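Local structure of putative hydrolase YdeN (1UXO) at residues Thr4-Ser16 with Thr62-Gly75. The protein is a putative hydrolase of the alpha/beta-hydrolase fold, probably a serine hydrolase, possibly an esterase. The protein carries 2 engineered substitutions. Sequence-based numbering, arbitrary orientation.
Sequences TKQVYIIHGYRAS and TLHENTYLVAHSLG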
ATOM      1  N   THR A   4     -19.776   6.877   3.220  1.00 22.20           N
ATOM      2  CA  THR A   4     -19.369   5.766   4.133  1.00 21.86           C
ATOM      3  C   THR A   4     -17.869   5.412   3.845  1.00 20.67           C
ATOM      4  O   THR A   4     -17.455   5.145   2.698  1.00 20.21           O
ATOM      5  CB  THR A   4     -20.324   4.515   3.976  1.00 22.94           C
ATOM      6  OG1 THR A   4     -21.687   4.860   4.336  1.00 26.20           O
ATOM      7  CG2 THR A   4     -19.951   3.457   4.986  1.00 22.87           C
ATOM      8  N   LYS A   5     -17.054   5.466   4.879  1.00 18.41           N
ATOM      9  CA  LYS A   5     -15.662   5.049   4.725  1.00 17.44           C
ATOM     10  C   LYS A   5     -15.499   3.589   4.319  1.00 14.85           C
ATOM     11  O   LYS A   5     -16.232   2.705   4.737  1.00 13.71           O
ATOM     12  CB  LYS A   5     -14.861   5.313   6.003  1.00 18.21           C
ATOM     13  CG  LYS A   5     -14.785   6.764   6.400  1.00 19.34           C
ATOM     14  CD  LYS A   5     -13.778   7.043   7.526  1.00 23.04           C
ATOM     15  CE  LYS A   5     -14.348   6.775   8.877  1.00 25.87           C
ATOM     16  NZ  LYS A   5     -15.480   7.711   9.201  1.00 28.25           N
ATOM     17  N   GLN A   6     -14.464   3.354   3.532  1.00 13.40           N
ATOM     18  CA  GLN A   6     -14.099   2.047   3.093  1.00 12.31           C
ATOM     19  C   GLN A   6     -12.589   2.005   3.036  1.00 11.13           C
ATOM     20  O   GLN A   6     -11.959   2.896   2.479  1.00  9.54           O
ATOM     21  CB  GLN A   6     -14.670   1.778   1.681  1.00 13.25           C
ATOM     22  CG  GLN A   6     -14.128   0.505   1.032  1.00 17.30           C
ATOM     23  CD  GLN A   6     -14.676  -0.746   1.673  1.00 20.75           C
ATOM     24  OE1 GLN A   6     -15.862  -0.809   1.922  1.00 22.46           O
ATOM     25  NE2 GLN A   6     -13.818  -1.717   1.978  1.00 21.95           N
ATOM     26  N   VAL A   7     -11.996   0.959   3.591  1.00  9.53           N
ATOM     27  CA  VAL A   7     -10.545   0.838   3.555  1.00 10.22           C
ATOM     28  C   VAL A   7     -10.279  -0.458   2.830  1.00  9.66           C
ATOM     29  O   VAL A   7     -10.893  -1.487   3.173  1.00 10.93           O
ATOM     30  CB  VAL A   7      -9.979   0.717   4.955  1.00  9.73           C
ATOM     31  CG1 VAL A   7      -8.495   0.452   4.892  1.00 10.01           C
ATOM     32  CG2 VAL A   7     -10.323   1.957   5.742  1.00 10.44           C
ATOM     33  N   TYR A   8      -9.416  -0.431   1.835  1.00  8.33           N
ATOM     34  CA  TYR A   8      -8.964  -1.655   1.167  1.00  8.61           C
ATOM     35  C   TYR A   8      -7.522  -1.931   1.564  1.00  8.36           C
ATOM     36  O   TYR A   8      -6.706  -0.998   1.636  1.00 10.25           O
ATOM     37  CB  TYR A   8      -9.086  -1.556  -0.350  1.00  8.16           C
ATOM     38  CG  TYR A   8     -10.493  -1.635  -0.886  1.00 10.56           C
ATOM     39  CD1 TYR A   8     -11.269  -2.781  -0.734  1.00 11.96           C
ATOM     40  CD2 TYR A   8     -11.080  -0.544  -1.498  1.00 11.87           C
ATOM     41  CE1 TYR A   8     -12.574  -2.842  -1.284  1.00 11.17           C
ATOM     42  CE2 TYR A   8     -12.330  -0.600  -2.020  1.00 12.30           C
ATOM     43  CZ  TYR A   8     -13.094  -1.727  -1.868  1.00 12.02           C
ATOM     44  OH  TYR A   8     -14.367  -1.752  -2.398  1.00 15.28           O
ATOM     45  N   ILE A   9      -7.199  -3.191   1.800  1.00  8.43           N
ATOM     46  CA  ILE A   9      -5.855  -3.585   2.219  1.00  8.20           C
ATOM     47  C   ILE A   9      -5.292  -4.538   1.174  1.00  8.76           C
ATOM     48  O   ILE A   9      -5.936  -5.559   0.841  1.00  8.55           O
ATOM     49  CB  ILE A   9      -5.898  -4.222   3.600  1.00  7.84           C
ATOM     50  CG1 ILE A   9      -6.446  -3.265   4.632  1.00  8.89           C
ATOM     51  CG2 ILE A   9      -4.476  -4.771   4.056  1.00  8.29           C
ATOM     52  CD1 ILE A   9      -6.974  -4.009   5.885  1.00  9.36           C
ATOM     53  N   ILE A  10      -4.106  -4.217   0.659  1.00  8.19           N
ATOM     54  CA  ILE A  10      -3.511  -4.967  -0.467  1.00  9.13           C
ATOM     55  C   ILE A  10      -2.104  -5.463  -0.110  1.00  9.26           C
ATOM     56  O   ILE A  10      -1.193  -4.686   0.223  1.00  9.75           O
ATOM     57  CB  ILE A  10      -3.450  -4.086  -1.762  1.00  9.89           C
ATOM     58  CG1 ILE A  10      -4.794  -3.482  -2.102  1.00 12.28           C
ATOM     59  CG2 ILE A  10      -2.886  -4.928  -2.943  1.00 10.94           C
ATOM     60  CD1 ILE A  10      -5.096  -2.141  -1.540  1.00 14.59           C
ATOM     61  N   HIS A  11      -1.918  -6.769  -0.241  1.00  9.78           N
ATOM     62  CA  HIS A  11      -0.697  -7.459   0.151  1.00  9.31           C
ATOM     63  C   HIS A  11       0.360  -7.452  -0.947  1.00 10.01           C
ATOM     64  O   HIS A  11       0.162  -6.910  -2.008  1.00 10.83           O
ATOM     65  CB  HIS A  11      -1.028  -8.919   0.534  1.00  9.42           C
ATOM     66  CG  HIS A  11      -1.489  -9.742  -0.633  1.00  9.78           C
ATOM     67  ND1 HIS A  11      -0.645 -10.145  -1.645  1.00 11.84           N
ATOM     68  CD2 HIS A  11      -2.723 -10.214  -0.956  1.00 11.46           C
ATOM     69  CE1 HIS A  11      -1.340 -10.835  -2.548  1.00 12.45           C
ATOM     70  NE2 HIS A  11      -2.601 -10.911  -2.140  1.00 11.14           N
ATOM     71  N   GLY A  12       1.502  -8.062  -0.659  1.00 10.78           N
ATOM     72  CA  GLY A  12       2.641  -8.110  -1.572  1.00 10.78           C
ATOM     73  C   GLY A  12       2.887  -9.506  -2.122  1.00 10.51           C
ATOM     74  O   GLY A  12       2.002 -10.384  -2.136  1.00 10.28           O
ATOM     75  N   TYR A  13       4.115  -9.691  -2.589  1.00 11.63           N
ATOM     76  CA  TYR A  13       4.639 -10.980  -3.084  1.00 10.93           C
ATOM     77  C   TYR A  13       4.571 -12.096  -2.025  1.00 11.87           C
ATOM     78  O   TYR A  13       4.915 -11.907  -0.835  1.00 11.49           O
ATOM     79  CB  TYR A  13       6.070 -10.737  -3.535  1.00 11.60           C
ATOM     80  CG  TYR A  13       6.847 -11.959  -3.917  1.00 11.82           C
ATOM     81  CD1 TYR A  13       6.388 -12.824  -4.888  1.00 13.69           C
ATOM     82  CD2 TYR A  13       8.082 -12.228  -3.317  1.00 14.65           C
ATOM     83  CE1 TYR A  13       7.135 -13.988  -5.240  1.00 16.49           C
ATOM     84  CE2 TYR A  13       8.826 -13.386  -3.671  1.00 16.05           C
ATOM     85  CZ  TYR A  13       8.338 -14.230  -4.644  1.00 18.02           C
ATOM     86  OH  TYR A  13       9.036 -15.388  -4.976  1.00 24.11           O
ATOM     87  N   ARG A  14       4.080 -13.247  -2.451  1.00 12.76           N
ATOM     88  CA  ARG A  14       4.043 -14.436  -1.650  1.00 14.84           C
ATOM     89  C   ARG A  14       3.264 -14.214  -0.406  1.00 15.16           C
ATOM     90  O   ARG A  14       3.748 -14.560   0.688  1.00 17.02           O
ATOM     91  CB  ARG A  14       5.451 -14.823  -1.174  1.00 17.09           C
ATOM     92  CG  ARG A  14       6.239 -15.664  -2.101  1.00 22.51           C
ATOM     93  CD  ARG A  14       7.118 -16.653  -1.349  1.00 29.01           C
ATOM     94  NE  ARG A  14       7.727 -16.034  -0.170  1.00 34.27           N
ATOM     95  CZ  ARG A  14       8.804 -16.508   0.452  1.00 36.61           C
ATOM     96  NH1 ARG A  14       9.438 -17.617   0.015  1.00 38.58           N
ATOM     97  NH2 ARG A  14       9.262 -15.853   1.505  1.00 35.60           N
ATOM     98  N   ALA A  15       2.135 -13.539  -0.522  1.00 13.35           N
ATOM     99  CA  ALA A  15       1.287 -13.326   0.611  1.00 12.10           C
ATOM    100  C   ALA A  15      -0.157 -13.439   0.160  1.00 11.87           C
ATOM    101  O   ALA A  15      -0.424 -13.398  -1.025  1.00 11.05           O
ATOM    102  CB  ALA A  15       1.559 -11.968   1.228  1.00 12.40           C
ATOM    103  N   SER A  16      -1.063 -13.532   1.135  1.00 11.82           N
ATOM    104  CA  SER A  16      -2.507 -13.438   0.940  1.00 12.45           C
ATOM    105  C   SER A  16      -3.137 -12.728   2.131  1.00 12.27           C
ATOM    106  O   SER A  16      -2.449 -12.292   3.076  1.00 11.84           O
ATOM    107  CB  SER A  16      -3.150 -14.850   0.810  1.00 13.18           C
ATOM    108  OG  SER A  16      -3.217 -15.516   2.084  1.00 13.36           O
ATOM    109  N   THR A  62     -16.283   1.428  -6.703  1.00 22.29           N
ATOM    110  CA  THR A  62     -16.509   1.738  -5.293  1.00 21.55           C
ATOM    111  C   THR A  62     -15.572   2.825  -4.746  1.00 21.56           C
ATOM    112  O   THR A  62     -15.650   3.143  -3.575  1.00 23.72           O
ATOM    113  CB  THR A  62     -16.322   0.480  -4.397  1.00 21.73           C
ATOM    114  OG1 THR A  62     -14.929   0.128  -4.328  1.00 20.33           O
ATOM    115  CG2 THR A  62     -16.988  -0.770  -5.024  1.00 23.56           C
ATOM    116  N   LEU A  63     -14.673   3.373  -5.555  1.00 20.05           N
ATOM    117  CA  LEU A  63     -13.620   4.219  -5.017  1.00 20.06           C
ATOM    118  C   LEU A  63     -14.069   5.648  -5.044  1.00 20.31           C
ATOM    119  O   LEU A  63     -14.397   6.174  -6.113  1.00 22.39           O
ATOM    120  CB  LEU A  63     -12.361   4.143  -5.846  1.00 20.13           C
ATOM    121  CG  LEU A  63     -11.780   2.781  -6.120  1.00 21.03           C
ATOM    122  CD1 LEU A  63     -10.644   2.903  -7.126  1.00 23.71           C
ATOM    123  CD2 LEU A  63     -11.337   2.083  -4.849  1.00 22.48           C
ATOM    124  N   HIS A  64     -14.046   6.290  -3.888  1.00 18.84           N
ATOM    125  CA  HIS A  64     -14.579   7.608  -3.754  1.00 18.95           C
ATOM    126  C   HIS A  64     -13.696   8.387  -2.769  1.00 17.28           C
ATOM    127  O   HIS A  64     -12.666   7.879  -2.319  1.00 14.10           O
ATOM    128  CB  HIS A  64     -16.074   7.491  -3.335  1.00 20.82           C
ATOM    129  CG  HIS A  64     -16.312   6.607  -2.142  1.00 25.53           C
ATOM    130  ND1 HIS A  64     -16.720   5.292  -2.268  1.00 31.50           N
ATOM    131  CD2 HIS A  64     -16.204   6.841  -0.804  1.00 26.58           C
ATOM    132  CE1 HIS A  64     -16.850   4.758  -1.057  1.00 31.89           C
ATOM    133  NE2 HIS A  64     -16.546   5.675  -0.154  1.00 29.86           N
ATOM    134  N   GLU A  65     -14.155   9.587  -2.378  1.00 16.35           N
ATOM    135  CA  GLU A  65     -13.437  10.517  -1.513  1.00 15.72           C
ATOM    136  C   GLU A  65     -13.291  10.000  -0.089  1.00 14.17           C
ATOM    137  O   GLU A  65     -12.500  10.514   0.672  1.00 13.91           O
ATOM    138  CB  GLU A  65     -14.175  11.874  -1.498  0.50 16.86           C
ATOM    139  CG  GLU A  65     -15.685  11.741  -1.357  0.50 18.41           C
ATOM    140  CD  GLU A  65     -16.397  11.245  -2.638  0.50 20.05           C
ATOM    141  OE1 GLU A  65     -15.878  11.433  -3.761  0.50 21.47           O
ATOM    142  OE2 GLU A  65     -17.470  10.610  -2.531  0.50 23.48           O
ATOM    143  N   ASN A  66     -14.105   9.027   0.293  1.00 13.13           N
ATOM    144  CA  ASN A  66     -13.928   8.383   1.604  1.00 14.84           C
ATOM    145  C   ASN A  66     -13.395   6.939   1.522  1.00 13.53           C
ATOM    146  O   ASN A  66     -13.579   6.140   2.459  1.00 14.13           O
ATOM    147  CB  ASN A  66     -15.220   8.485   2.430  1.00 15.91           C
ATOM    148  CG  ASN A  66     -15.646   9.962   2.676  1.00 20.56           C
ATOM    149  OD1 ASN A  66     -16.711  10.405   2.197  1.00 26.35           O
ATOM    150  ND2 ASN A  66     -14.804  10.715   3.360  1.00 20.59           N
ATOM    151  N   THR A  67     -12.666   6.656   0.445  1.00 11.26           N
ATOM    152  CA  THR A  67     -11.950   5.376   0.282  1.00 11.87           C
ATOM    153  C   THR A  67     -10.495   5.556   0.580  1.00 11.13           C
ATOM    154  O   THR A  67      -9.873   6.541   0.127  1.00  9.56           O
ATOM    155  CB  THR A  67     -12.155   4.851  -1.120  1.00 12.27           C
ATOM    156  OG1 THR A  67     -13.564   4.793  -1.397  1.00 14.34           O
ATOM    157  CG2 THR A  67     -11.661   3.387  -1.308  1.00 13.89           C
ATOM    158  N   TYR A  68      -9.916   4.548   1.253  1.00 10.43           N
ATOM    159  CA  TYR A  68      -8.509   4.568   1.632  1.00 10.56           C
ATOM    160  C   TYR A  68      -7.850   3.268   1.270  1.00  9.58           C
ATOM    161  O   TYR A  68      -8.433   2.187   1.451  1.00 10.85           O
ATOM    162  CB  TYR A  68      -8.344   4.778   3.134  1.00 11.85           C
ATOM    163  CG  TYR A  68      -8.924   6.081   3.610  1.00 12.09           C
ATOM    164  CD1 TYR A  68      -8.119   7.194   3.844  1.00 11.85           C
ATOM    165  CD2 TYR A  68     -10.281   6.211   3.804  1.00 13.09           C
ATOM    166  CE1 TYR A  68      -8.682   8.408   4.243  1.00 14.18           C
ATOM    167  CE2 TYR A  68     -10.843   7.425   4.194  1.00 15.02           C
ATOM    168  CZ  TYR A  68     -10.037   8.505   4.412  1.00 14.97           C
ATOM    169  OH  TYR A  68     -10.604   9.679   4.813  1.00 19.24           O
ATOM    170  N   LEU A  69      -6.654   3.347   0.724  1.00  9.22           N
ATOM    171  CA  LEU A  69      -5.924   2.166   0.308  1.00  8.97           C
ATOM    172  C   LEU A  69      -4.650   2.018   1.150  1.00  9.57           C
ATOM    173  O   LEU A  69      -3.814   2.935   1.205  1.00 10.43           O
ATOM    174  CB  LEU A  69      -5.543   2.263  -1.190  1.00 10.00           C
ATOM    175  CG  LEU A  69      -6.613   2.709  -2.202  1.00  8.85           C
ATOM    176  CD1 LEU A  69      -6.050   2.871  -3.618  1.00 13.00           C
ATOM    177  CD2 LEU A  69      -7.750   1.651  -2.180  1.00 11.90           C
ATOM    178  N   VAL A  70      -4.495   0.863   1.765  1.00  8.09           N
ATOM    179  CA  VAL A  70      -3.328   0.514   2.551  1.00  8.20           C
ATOM    180  C   VAL A  70      -2.680  -0.656   1.827  1.00  8.15           C
ATOM    181  O   VAL A  70      -3.303  -1.689   1.633  1.00  8.04           O
ATOM    182  CB  VAL A  70      -3.717   0.095   3.975  1.00  8.38           C
ATOM    183  CG1 VAL A  70      -2.472  -0.408   4.787  1.00 10.53           C
ATOM    184  CG2 VAL A  70      -4.430   1.249   4.660  1.00 10.09           C
ATOM    185  N   ALA A  71      -1.430  -0.507   1.465  1.00  7.98           N
ATOM    186  CA  ALA A  71      -0.732  -1.544   0.707  1.00  7.47           C
ATOM    187  C   ALA A  71       0.573  -1.901   1.366  1.00  8.33           C
ATOM    188  O   ALA A  71       1.166  -1.051   2.053  1.00  7.47           O
ATOM    189  CB  ALA A  71      -0.491  -1.038  -0.707  1.00  9.01           C
ATOM    190  N   HIS A  72       1.016  -3.153   1.131  1.00  7.81           N
ATOM    191  CA  HIS A  72       2.261  -3.630   1.625  1.00  8.90           C
ATOM    192  C   HIS A  72       3.156  -4.120   0.488  1.00  8.06           C
ATOM    193  O   HIS A  72       2.717  -4.864  -0.411  1.00  8.29           O
ATOM    194  CB  HIS A  72       2.056  -4.767   2.644  1.00  8.38           C
ATOM    195  CG  HIS A  72       3.343  -5.259   3.273  1.00 11.26           C
ATOM    196  ND1 HIS A  72       3.642  -6.604   3.370  1.00 13.51           N
ATOM    197  CD2 HIS A  72       4.369  -4.601   3.881  1.00 10.30           C
ATOM    198  CE1 HIS A  72       4.815  -6.747   3.974  1.00 14.58           C
ATOM    199  NE2 HIS A  72       5.275  -5.557   4.304  1.00 10.81           N
ATOM    200  N   SER A  73       4.372  -3.604   0.500  1.00  7.72           N
ATOM    201  CA  SER A  73       5.451  -4.044  -0.374  1.00  9.06           C
ATOM    202  C   SER A  73       5.033  -3.971  -1.860  1.00  8.79           C
ATOM    203  O   SER A  73       4.673  -2.866  -2.347  1.00  8.67           O
ATOM    204  CB  SER A  73       5.950  -5.417   0.123  1.00 10.71           C
ATOM    205  OG  SER A  73       7.224  -5.718  -0.451  1.00 16.96           O
ATOM    206  N   LEU A  74       4.983  -5.114  -2.553  1.00  7.91           N
ATOM    207  CA  LEU A  74       4.589  -5.129  -3.998  1.00  7.94           C
ATOM    208  C   LEU A  74       3.226  -4.536  -4.286  1.00  7.13           C
ATOM    209  O   LEU A  74       2.995  -3.976  -5.372  1.00  6.70           O
ATOM    210  CB  LEU A  74       4.681  -6.530  -4.591  1.00  8.43           C
ATOM    211  CG  LEU A  74       4.614  -6.654  -6.104  1.00  8.64           C
ATOM    212  CD1 LEU A  74       5.845  -5.996  -6.830  1.00 10.90           C
ATOM    213  CD2 LEU A  74       4.423  -8.144  -6.523  1.00 10.78           C
ATOM    214  N   GLY A  75       2.318  -4.564  -3.317  1.00  7.31           N
ATOM    215  CA  GLY A  75       1.025  -3.917  -3.519  1.00  7.56           C
ATOM    216  C   GLY A  75       1.124  -2.427  -3.747  1.00  7.82           C
ATOM    217  O   GLY A  75       0.228  -1.819  -4.330  1.00  8.71           O
TER
HETATM  218  O   HOH W   1       2.611  -8.795   1.928  1.00 11.35           O
HETATM  219  O   HOH W   2       6.287  -7.931  -1.596  1.00 21.02           O
HETATM  220  O   HOH W   3       7.053  -7.798  -2.433  1.00 53.10           O
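L69 CD2 and T62 OG1 lie at the edge of the Y8 ring, near its plane. L63 CD2 and T67 CG2 approach it obliquely, each at 4.0 Å, from Y8 CE2 and CD2 respectively. Q6 NE2 sits over one face, offset toward the rim, and is hydrogen-bonded to D37. With CG beside its own backbone N (chi1 -73°), Y8 brings OH to 2.8 Å from T62 OG1; T62 OG1 is also bonded to Y59 O. A phenylalanine in place of Y8 would probably leave T62 OG1 without this hydroxyl partner and the far end of the ring less firmly fixed. The H64 ring carries T67 OG1 over the centre of one face. At its edge, H64 NE2 donates to T4 O at 3.0 Å, close to the ring plane. The backbones of strands 6-10 and 67-72 pair in parallel register, Q6 with T67 through I10 with A71. The bond from V70 N to Y8 O is nearly straight (175°). On the face opposite Y8 and L69, V7 CG1 packs on V70 CG2 at 4.1 Å. Beyond the strands, water 1 links G12 N to H72 ND1, while H72 NE2 is hydrogen-bonded to H166 O. S73, the predicted nucleophile, follows strand 67-72 with a positive phi (55°), just before helix 75-84. This strand-turn-helix geometry is the nucleophile elbow of the alpha/beta-hydrolase fold, here beside strand 6-10, which lies between strands 35-39 and 67-72.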